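Local coordinates for protein putative amidohydrolase (Unidentified, PDB 3MKV) that probably hydrolyses dipeptides ending in proline, as a zinc-containing prolidase of the amidohydrolase superfamily, at residues A[119-128]-A[405-413]; A[307-315]-A[341-350]. One frame throughout, in Å; residues are numbered along the deposited sequence.

How the contacts relate
Contact 1 and contact 2 lie on opposite sides of the chain's centre, the centre of each about 17 Å from it, with about 17 Å between their nearest atoms, and they share no helix or strand. Both are partly buried. Contact 1 joins the loop after helix 113-120 to the hairpin of strands 403-406 and 409-413, and its chemistry is polar: a lysine-to-carbonyl bond, an arginine-aspartate salt bridge and two waters, within 319 Å² of buried surface. Contact 2 sets helix 307-317 against the turn between helices 337-343 and 348-362. It buries 451 Å², mostly through aliphatic side chains, with a salt bridge at one end whose hydrogen bonds are weak.

Contact 1: A[119-128]-A[405-413]; sequences VESGLVEGPR and MKDGRLFVN
Charged groups carry most of this contact, beginning with Lys406, whose NZ donates to Gly126 O at 2.6 Å. This bond belongs to one of two modelled conformers, and its exact geometry is doubtful, since the same NZ comes too close to Val119 CG1. With CG anti to the backbone N (chi1 160°) and the rest of the chain extended, the lysine spans from its strand to the loop after helix 113-120. Glu120 OE2 lies 4.3 Å from Lys406 NZ, beyond salt-bridge range, but would be expected to favour the ammonium charge.

The second charged link is a salt bridge, Arg128 NH2 to Asp407 OD2 at 2.7 Å. The oxygen lies in the guanidinium plane, yet the nitrogen meets the carboxylate from above, the two planes being 85° apart; the N-H...O angle of 131° shows a bent bond. Arg128 NH1 turns to Asp379 and Thr104, so one guanidinium ties three parts of the chain together.

Asp407 is placed by a type I' turn, Lys406 to Arg409, which closes the hairpin of strands 403-406 and 409-413; Arg128 starts strand 128-131, part of the amidohydrolase barrel. Phe411 sits at a classic beta bulge in this hairpin.

Water 1 accepts from Arg128 NE at 2.8 Å and lies within hydrogen-bonding distance of Glu120 and Asp407. Water 2 donates to Phe411 O at 2.6 Å and more weakly to Glu125 OE2.

The aromatic contact is edge-on: in the given one of two Phe411 conformers, Glu125 OE1 meets the ring edge near its plane, the carboxylate almost perpendicular to the ring. The 3.0 Å from OE1 to Phe411 CE2 is short and doubtful. The same oxygen is salt-bridged to Arg95.

Contact 2: A[307-315]-A[341-350]; sequences GLHSIEIMK and ILAEVLSPAE
Val345 carries the largest share of the contact: CG1 rests against Glu312 and Ile311, CG2 against Leu308 and the Glu312 carboxylate. CG1, anti to the backbone N (chi1 167°), lies 3.5 Å from Glu312 CG, where the two side chains cross at about a right angle, and also meets Ile311 CG2. CG2 of Val345 reaches Leu308 CG at 4.1 Å. Ile311 presents its two branches to separate neighbours: CG2 packs on Leu346 CD2 at 3.6 Å, while CD1 meets Leu342 CD2 at 4.1 Å, both crossings again near perpendicular. Leu277 of helix 277-286 also touches Ile311 and Leu342, extending this apolar layer.

At one end, Leu308 CD1 lies 3.5 Å from Glu344 OE1, with the side chains nearly perpendicular. At the other, extended Lys315 runs past Leu346 in the opposite direction, and its NZ forms a salt bridge to Glu350 OE2 at 3.0 Å, whose hydrogen bonds are weak. Glu350 is also held within its own segment: Ser347 N donates to its OE1 at 2.7 Å with a nearly straight N-H...O angle of 169°, and Glu350 N returns a bond to Ser347 OG. This reciprocal pair is a capping box at the start of helix 348-362, within the TIM-barrel amidohydrolase fold.

Contact 1: A[119-128]-A[405-413]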
loop_
_atom_site.group_PDB
_atom_site.type_symbol
_atom_site.label_atom_id
_atom_site.label_comp_id
_atom_site.label_asym_id
_atom_site.label_seq_id
_atom_site.Cartn_x
_atom_site.Cartn_y
_atom_site.Cartn_z
ATOM N N VAL A 119 -37.706 5.127 -1.272
ATOM C CA VAL A 119 -39.091 5.006 -0.830
ATOM C C VAL A 119 -39.707 6.352 -0.444
ATOM O O VAL A 119 -40.823 6.670 -0.851
ATOM C CB VAL A 119 -39.253 4.062 0.394
ATOM C CG1 VAL A 119 -40.694 4.066 0.860
ATOM C CG2 VAL A 119 -38.822 2.651 0.063
ATOM N N GLU A 120 -39.007 7.141 0.361
ATOM C CA GLU A 120 -39.623 8.358 0.857
ATOM C C GLU A 120 -39.880 9.357 -0.260
ATOM O O GLU A 120 -40.845 10.119 -0.201
ATOM C CB GLU A 120 -38.828 8.973 2.011
ATOM C CG GLU A 120 -38.908 8.163 3.303
ATOM C CD GLU A 120 -40.343 7.945 3.802
ATOM O OE1 GLU A 120 -40.981 8.946 4.203
ATOM O OE2 GLU A 120 -40.824 6.776 3.811
ATOM N N SER A 121 -39.025 9.352 -1.280
ATOM C CA SER A 121 -39.203 10.241 -2.425
ATOM C C SER A 121 -40.245 9.704 -3.418
ATOM O O SER A 121 -40.558 10.349 -4.422
ATOM C CB SER A 121 -37.870 10.463 -3.138
ATOM O OG SER A 121 -37.526 9.323 -3.913
ATOM N N GLY A 122 -40.782 8.525 -3.136
ATOM C CA GLY A 122 -41.756 7.909 -4.026
ATOM C C GLY A 122 -41.166 7.251 -5.266
ATOM O O GLY A 122 -41.903 6.758 -6.118
ATOM N N LEU A 123 -39.839 7.233 -5.373
ATOM C CA LEU A 123 -39.190 6.604 -6.513
ATOM C C LEU A 123 -39.563 5.120 -6.608
ATOM O O LEU A 123 -39.649 4.560 -7.702
ATOM C CB LEU A 123 -37.674 6.803 -6.448
ATOM C CG LEU A 123 -36.795 6.217 -7.567
ATOM C CD1 LEU A 123 -37.144 6.802 -8.949
ATOM C CD2 LEU A 123 -35.309 6.420 -7.250
ATOM N N VAL A 124 -39.772 4.483 -5.459
ATOM C CA VAL A 124 -40.329 3.135 -5.418
ATOM C C VAL A 124 -41.432 3.103 -4.369
ATOM O O VAL A 124 -41.564 4.037 -3.585
ATOM C CB VAL A 124 -39.279 2.050 -5.058
ATOM C CG1 VAL A 124 -37.968 2.307 -5.757
ATOM C CG2 VAL A 124 -39.089 1.961 -3.548
ATOM N N GLU A 125 -42.222 2.034 -4.359
ATOM C CA GLU A 125 -43.238 1.859 -3.328
ATOM C C GLU A 125 -42.827 0.762 -2.362
ATOM O O GLU A 125 -42.345 -0.296 -2.774
ATOM C CB GLU A 125 -44.590 1.494 -3.939
ATOM C CG GLU A 125 -45.291 2.623 -4.665
ATOM C CD GLU A 125 -46.509 2.126 -5.421
ATOM O OE1 GLU A 125 -46.677 0.891 -5.518
ATOM O OE2 GLU A 125 -47.296 2.963 -5.913
ATOM N N GLY A 126 -43.019 1.012 -1.077
ATOM C CA GLY A 126 -42.730 0.004 -0.082
ATOM C C GLY A 126 -42.981 0.514 1.313
ATOM O O GLY A 126 -43.477 1.624 1.505
ATOM N N PRO A 127 -42.624 -0.298 2.307
ATOM C CA PRO A 127 -42.798 0.120 3.684
ATOM C C PRO A 127 -41.857 1.284 3.992
ATOM O O PRO A 127 -40.805 1.409 3.377
ATOM C CB PRO A 127 -42.373 -1.114 4.486
ATOM C CG PRO A 127 -42.290 -2.239 3.510
ATOM C CD PRO A 127 -42.007 -1.626 2.183
ATOM N N ARG A 128 -42.245 2.138 4.926
ATOM C CA ARG A 128 -41.330 3.100 5.489
ATOM C C ARG A 128 -40.180 2.296 6.070
ATOM O O ARG A 128 -40.398 1.253 6.692
ATOM C CB ARG A 128 -42.032 3.909 6.576
ATOM C CG ARG A 128 -41.102 4.746 7.415
ATOM C CD ARG A 128 -41.864 5.466 8.504
ATOM N NE ARG A 128 -42.968 6.265 7.979
ATOM C CZ ARG A 128 -44.210 5.815 7.840
ATOM N NH1 ARG A 128 -44.500 4.567 8.180
ATOM N NH2 ARG A 128 -45.159 6.615 7.365
ATOM N N MET A 405 -53.063 2.072 3.420
ATOM C CA MET A 405 -52.747 3.491 3.397
ATOM C C MET A 405 -51.433 3.736 4.130
ATOM O O MET A 405 -51.293 3.352 5.288
ATOM C CB MET A 405 -53.883 4.298 4.061
ATOM C CG MET A 405 -53.694 5.813 4.057
ATOM S SD MET A 405 -55.120 6.783 4.637
ATOM C CE MET A 405 -54.684 7.160 6.304
ATOM N N LYS A 406 -50.478 4.382 3.469
ATOM C CA LYS A 406 -49.219 4.767 4.075
ATOM C C LYS A 406 -49.009 6.248 3.877
ATOM O O LYS A 406 -49.093 6.700 2.757
ATOM C CB LYS A 406 -48.051 3.969 3.490
ATOM C CG LYS A 406 -46.678 4.603 3.678
ATOM C CD LYS A 406 -45.660 3.971 2.740
ATOM C CE LYS A 406 -44.431 4.841 2.557
ATOM N NZ LYS A 406 -43.475 4.247 1.585
ATOM N N ASP A 407 -48.719 6.988 4.940
ATOM C CA ASP A 407 -48.512 8.431 4.852
ATOM C C ASP A 407 -49.706 9.143 4.215
ATOM O O ASP A 407 -49.524 10.093 3.445
ATOM C CB ASP A 407 -47.245 8.759 4.046
ATOM C CG ASP A 407 -45.966 8.507 4.827
ATOM O OD1 ASP A 407 -45.019 7.935 4.244
ATOM O OD2 ASP A 407 -45.907 8.877 6.022
ATOM N N GLY A 408 -50.918 8.688 4.532
ATOM C CA GLY A 408 -52.127 9.329 4.019
ATOM C C GLY A 408 -52.387 9.157 2.525
ATOM O O GLY A 408 -53.188 9.885 1.941
ATOM N N ARG A 409 -51.707 8.203 1.895
ATOM C CA ARG A 409 -51.970 7.882 0.502
ATOM C C ARG A 409 -52.368 6.426 0.409
ATOM O O ARG A 409 -51.926 5.603 1.202
ATOM C CB ARG A 409 -50.747 8.150 -0.382
ATOM C CG ARG A 409 -50.059 9.484 -0.124
ATOM C CD ARG A 409 -49.072 9.855 -1.226
ATOM N NE ARG A 409 -49.748 10.392 -2.408
ATOM C CZ ARG A 409 -49.185 11.221 -3.286
ATOM N NH1 ARG A 409 -47.929 11.620 -3.116
ATOM N NH2 ARG A 409 -49.877 11.660 -4.331
ATOM N N LEU A 410 -53.221 6.115 -0.557
ATOM C CA LEU A 410 -53.667 4.753 -0.779
ATOM C C LEU A 410 -52.748 4.073 -1.764
ATOM O O LEU A 410 -52.549 4.544 -2.882
ATOM C CB LEU A 410 -55.099 4.732 -1.330
ATOM C CG LEU A 410 -56.190 5.331 -0.437
ATOM C CD1 LEU A 410 -57.469 5.599 -1.228
ATOM C CD2 LEU A 410 -56.465 4.439 0.777
ATOM N N PHE A 411 -52.176 2.957 -1.346
ATOM C CA PHE A 411 -51.349 2.127 -2.207
ATOM C C PHE A 411 -52.218 1.041 -2.817
ATOM O O PHE A 411 -51.941 0.517 -3.898
ATOM C CB PHE A 411 -50.227 1.479 -1.394
ATOM C CG PHE A 411 -49.663 0.235 -2.024
ATOM C CD1 PHE A 411 -49.915 -1.012 -1.473
ATOM C CD2 PHE A 411 -48.890 0.309 -3.177
ATOM C CE1 PHE A 411 -49.395 -2.160 -2.057
ATOM C CE2 PHE A 411 -48.380 -0.836 -3.769
ATOM C CZ PHE A 411 -48.629 -2.068 -3.210
ATOM N N VAL A 412 -53.270 0.696 -2.087
ATOM C CA VAL A 412 -54.171 -0.371 -2.476
ATOM C C VAL A 412 -55.553 -0.103 -1.905
ATOM O O VAL A 412 -55.752 -0.131 -0.691
ATOM C CB VAL A 412 -53.677 -1.721 -1.956
ATOM C CG1 VAL A 412 -54.835 -2.690 -1.792
ATOM C CG2 VAL A 412 -52.630 -2.284 -2.888
ATOM N N ASN A 413 -56.506 0.162 -2.788
ATOM C CA ASN A 413 -57.886 0.361 -2.380
ATOM C C ASN A 413 -58.863 -0.358 -3.301
ATOM O O ASN A 413 -59.358 0.217 -4.265
ATOM C CB ASN A 413 -58.215 1.849 -2.352
ATOM C CG ASN A 413 -59.664 2.113 -2.029
ATOM O OD1 ASN A 413 -60.396 1.207 -1.627
ATOM N ND2 ASN A 413 -60.092 3.361 -2.198
HETATM O O HOH W 1 -42.910 8.679 6.662
HETATM O O HOH W 2 -50.650 2.274 -5.346
#

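Contact 2: A[307-315]-A[341-350]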
loop_
_atom_site.group_PDB
_atom_site.type_symbol
_atom_site.label_atom_id
_atom_site.label_comp_id
_atom_site.label_asym_id
_atom_site.label_seq_id
_atom_site.Cartn_x
_atom_site.Cartn_y
_atom_site.Cartn_z
ATOM N N GLY A 307 -38.069 -22.547 19.449
ATOM C CA GLY A 307 -38.690 -21.249 19.203
ATOM C C GLY A 307 -40.081 -21.085 19.788
ATOM O O GLY A 307 -40.350 -20.125 20.516
ATOM N N LEU A 308 -40.975 -22.011 19.463
ATOM C CA LEU A 308 -42.344 -21.926 19.956
ATOM C C LEU A 308 -42.351 -21.813 21.483
ATOM O O LEU A 308 -43.071 -20.996 22.054
ATOM C CB LEU A 308 -43.147 -23.143 19.491
ATOM C CG LEU A 308 -44.630 -22.967 19.134
ATOM C CD1 LEU A 308 -44.840 -21.841 18.130
ATOM C CD2 LEU A 308 -45.220 -24.281 18.601
ATOM N N HIS A 309 -41.527 -22.617 22.144
ATOM C CA HIS A 309 -41.478 -22.601 23.603
ATOM C C HIS A 309 -40.849 -21.321 24.196
ATOM O O HIS A 309 -41.256 -20.865 25.272
ATOM C CB HIS A 309 -40.778 -23.862 24.134
ATOM C CG HIS A 309 -40.688 -23.917 25.630
ATOM N ND1 HIS A 309 -41.796 -23.847 26.445
ATOM C CD2 HIS A 309 -39.621 -24.043 26.455
ATOM C CE1 HIS A 309 -41.416 -23.919 27.710
ATOM N NE2 HIS A 309 -40.100 -24.041 27.743
ATOM N N SER A 310 -39.861 -20.757 23.503
ATOM C CA SER A 310 -39.209 -19.517 23.958
ATOM C C SER A 310 -40.224 -18.419 24.224
ATOM O O SER A 310 -40.061 -17.629 25.154
ATOM C CB SER A 310 -38.166 -19.024 22.944
ATOM O OG SER A 310 -38.756 -18.698 21.689
ATOM N N ILE A 311 -41.270 -18.379 23.398
ATOM C CA ILE A 311 -42.346 -17.393 23.534
ATOM C C ILE A 311 -43.032 -17.501 24.896
ATOM O O ILE A 311 -43.260 -16.491 25.577
ATOM C CB ILE A 311 -43.406 -17.553 22.417
ATOM C CG1 ILE A 311 -42.753 -17.468 21.032
ATOM C CG2 ILE A 311 -44.504 -16.507 22.557
ATOM C CD1 ILE A 311 -42.014 -16.166 20.779
ATOM N N GLU A 312 -43.359 -18.731 25.282
ATOM C CA GLU A 312 -43.983 -19.004 26.578
ATOM C C GLU A 312 -43.080 -18.523 27.705
ATOM O O GLU A 312 -43.534 -17.839 28.622
ATOM C CB GLU A 312 -44.259 -20.505 26.725
ATOM C CG GLU A 312 -45.249 -21.067 25.708
ATOM C CD GLU A 312 -45.129 -22.579 25.542
ATOM O OE1 GLU A 312 -44.273 -23.184 26.221
ATOM O OE2 GLU A 312 -45.880 -23.158 24.725
ATOM N N ILE A 313 -41.798 -18.883 27.619
ATOM C CA ILE A 313 -40.779 -18.424 28.560
ATOM C C ILE A 313 -40.727 -16.898 28.675
ATOM O O ILE A 313 -40.626 -16.351 29.777
ATOM C CB ILE A 313 -39.367 -18.961 28.170
ATOM C CG1 ILE A 313 -39.270 -20.467 28.432
ATOM C CG2 ILE A 313 -38.248 -18.206 28.906
ATOM C CD1 ILE A 313 -37.944 -21.074 28.000
ATOM N N MET A 314 -40.801 -16.207 27.542
ATOM C CA MET A 314 -40.649 -14.749 27.542
ATOM C C MET A 314 -41.886 -14.052 28.070
ATOM O O MET A 314 -41.790 -13.017 28.733
ATOM C CB MET A 314 -40.277 -14.225 26.148
ATOM C CG MET A 314 -38.792 -14.369 25.809
ATOM S SD MET A 314 -38.345 -13.844 24.138
ATOM C CE MET A 314 -38.969 -15.185 23.132
ATOM N N LYS A 315 -43.052 -14.616 27.771
ATOM C CA LYS A 315 -44.308 -14.063 28.271
ATOM C C LYS A 315 -44.366 -14.180 29.793
ATOM O O LYS A 315 -44.615 -13.205 30.503
ATOM C CB LYS A 315 -45.497 -14.794 27.650
ATOM C CG LYS A 315 -46.834 -14.329 28.180
ATOM C CD LYS A 315 -47.970 -15.110 27.551
ATOM C CE LYS A 315 -49.334 -14.630 28.054
ATOM N NZ LYS A 315 -50.461 -15.270 27.299
ATOM N N ILE A 341 -48.292 -18.450 13.358
ATOM C CA ILE A 341 -47.383 -19.195 14.218
ATOM C C ILE A 341 -47.431 -18.701 15.666
ATOM O O ILE A 341 -47.627 -19.494 16.592
ATOM C CB ILE A 341 -45.947 -19.140 13.681
ATOM C CG1 ILE A 341 -45.863 -19.856 12.330
ATOM C CG2 ILE A 341 -44.983 -19.756 14.677
ATOM C CD1 ILE A 341 -44.503 -19.786 11.681
ATOM N N LEU A 342 -47.266 -17.396 15.867
ATOM C CA LEU A 342 -47.345 -16.826 17.212
ATOM C C LEU A 342 -48.731 -17.055 17.816
ATOM O O LEU A 342 -48.879 -17.169 19.031
ATOM C CB LEU A 342 -47.016 -15.328 17.193
ATOM C CG LEU A 342 -45.632 -14.889 16.688
ATOM C CD1 LEU A 342 -45.569 -13.382 16.412
ATOM C CD2 LEU A 342 -44.535 -15.291 17.655
ATOM N N ALA A 343 -49.746 -17.119 16.961
ATOM C CA ALA A 343 -51.125 -17.279 17.419
ATOM C C ALA A 343 -51.329 -18.587 18.178
ATOM O O ALA A 343 -52.259 -18.714 18.969
ATOM C CB ALA A 343 -52.096 -17.185 16.245
ATOM N N GLU A 344 -50.455 -19.557 17.934
ATOM C CA GLU A 344 -50.560 -20.850 18.585
ATOM C C GLU A 344 -50.226 -20.758 20.070
ATOM O O GLU A 344 -50.515 -21.676 20.841
ATOM C CB GLU A 344 -49.629 -21.853 17.917
ATOM C CG GLU A 344 -49.896 -22.057 16.442
ATOM C CD GLU A 344 -48.768 -22.810 15.752
ATOM O OE1 GLU A 344 -47.682 -22.945 16.363
ATOM O OE2 GLU A 344 -48.970 -23.260 14.601
ATOM N N VAL A 345 -49.621 -19.654 20.483
ATOM C CA VAL A 345 -49.167 -19.554 21.861
ATOM C C VAL A 345 -49.614 -18.259 22.518
ATOM O O VAL A 345 -49.815 -18.210 23.731
ATOM C CB VAL A 345 -47.631 -19.699 21.966
ATOM C CG1 VAL A 345 -47.154 -19.284 23.350
ATOM C CG2 VAL A 345 -47.213 -21.130 21.659
ATOM N N LEU A 346 -49.771 -17.215 21.710
ATOM C CA LEU A 346 -50.217 -15.923 22.203
ATOM C C LEU A 346 -51.640 -15.658 21.734
ATOM O O LEU A 346 -52.076 -16.224 20.729
ATOM C CB LEU A 346 -49.296 -14.814 21.697
ATOM C CG LEU A 346 -47.831 -14.954 22.085
ATOM C CD1 LEU A 346 -47.060 -13.717 21.691
ATOM C CD2 LEU A 346 -47.733 -15.196 23.577
ATOM N N SER A 347 -52.357 -14.803 22.461
ATOM C CA SER A 347 -53.709 -14.414 22.065
ATOM C C SER A 347 -53.634 -13.499 20.853
ATOM O O SER A 347 -52.664 -12.756 20.691
ATOM C CB SER A 347 -54.451 -13.719 23.212
ATOM O OG SER A 347 -54.087 -12.357 23.322
ATOM N N PRO A 348 -54.657 -13.560 19.989
ATOM C CA PRO A 348 -54.679 -12.765 18.757
ATOM C C PRO A 348 -54.428 -11.290 19.043
ATOM O O PRO A 348 -53.926 -10.571 18.185
ATOM C CB PRO A 348 -56.100 -12.971 18.227
ATOM C CG PRO A 348 -56.537 -14.282 18.810
ATOM C CD PRO A 348 -55.861 -14.397 20.146
ATOM N N ALA A 349 -54.776 -10.848 20.248
ATOM C CA ALA A 349 -54.545 -9.467 20.651
ATOM C C ALA A 349 -53.088 -9.223 21.014
ATOM O O ALA A 349 -52.530 -8.177 20.669
ATOM C CB ALA A 349 -55.443 -9.094 21.815
ATOM N N GLU A 350 -52.479 -10.178 21.721
ATOM C CA GLU A 350 -51.074 -10.065 22.118
ATOM C C GLU A 350 -50.171 -9.949 20.902
ATOM O O GLU A 350 -49.240 -9.142 20.891
ATOM C CB GLU A 350 -50.634 -11.251 22.971
ATOM C CG GLU A 350 -50.907 -11.081 24.448
ATOM C CD GLU A 350 -50.971 -12.415 25.194
ATOM O OE1 GLU A 350 -51.224 -13.468 24.551
ATOM O OE2 GLU A 350 -50.773 -12.406 26.431
#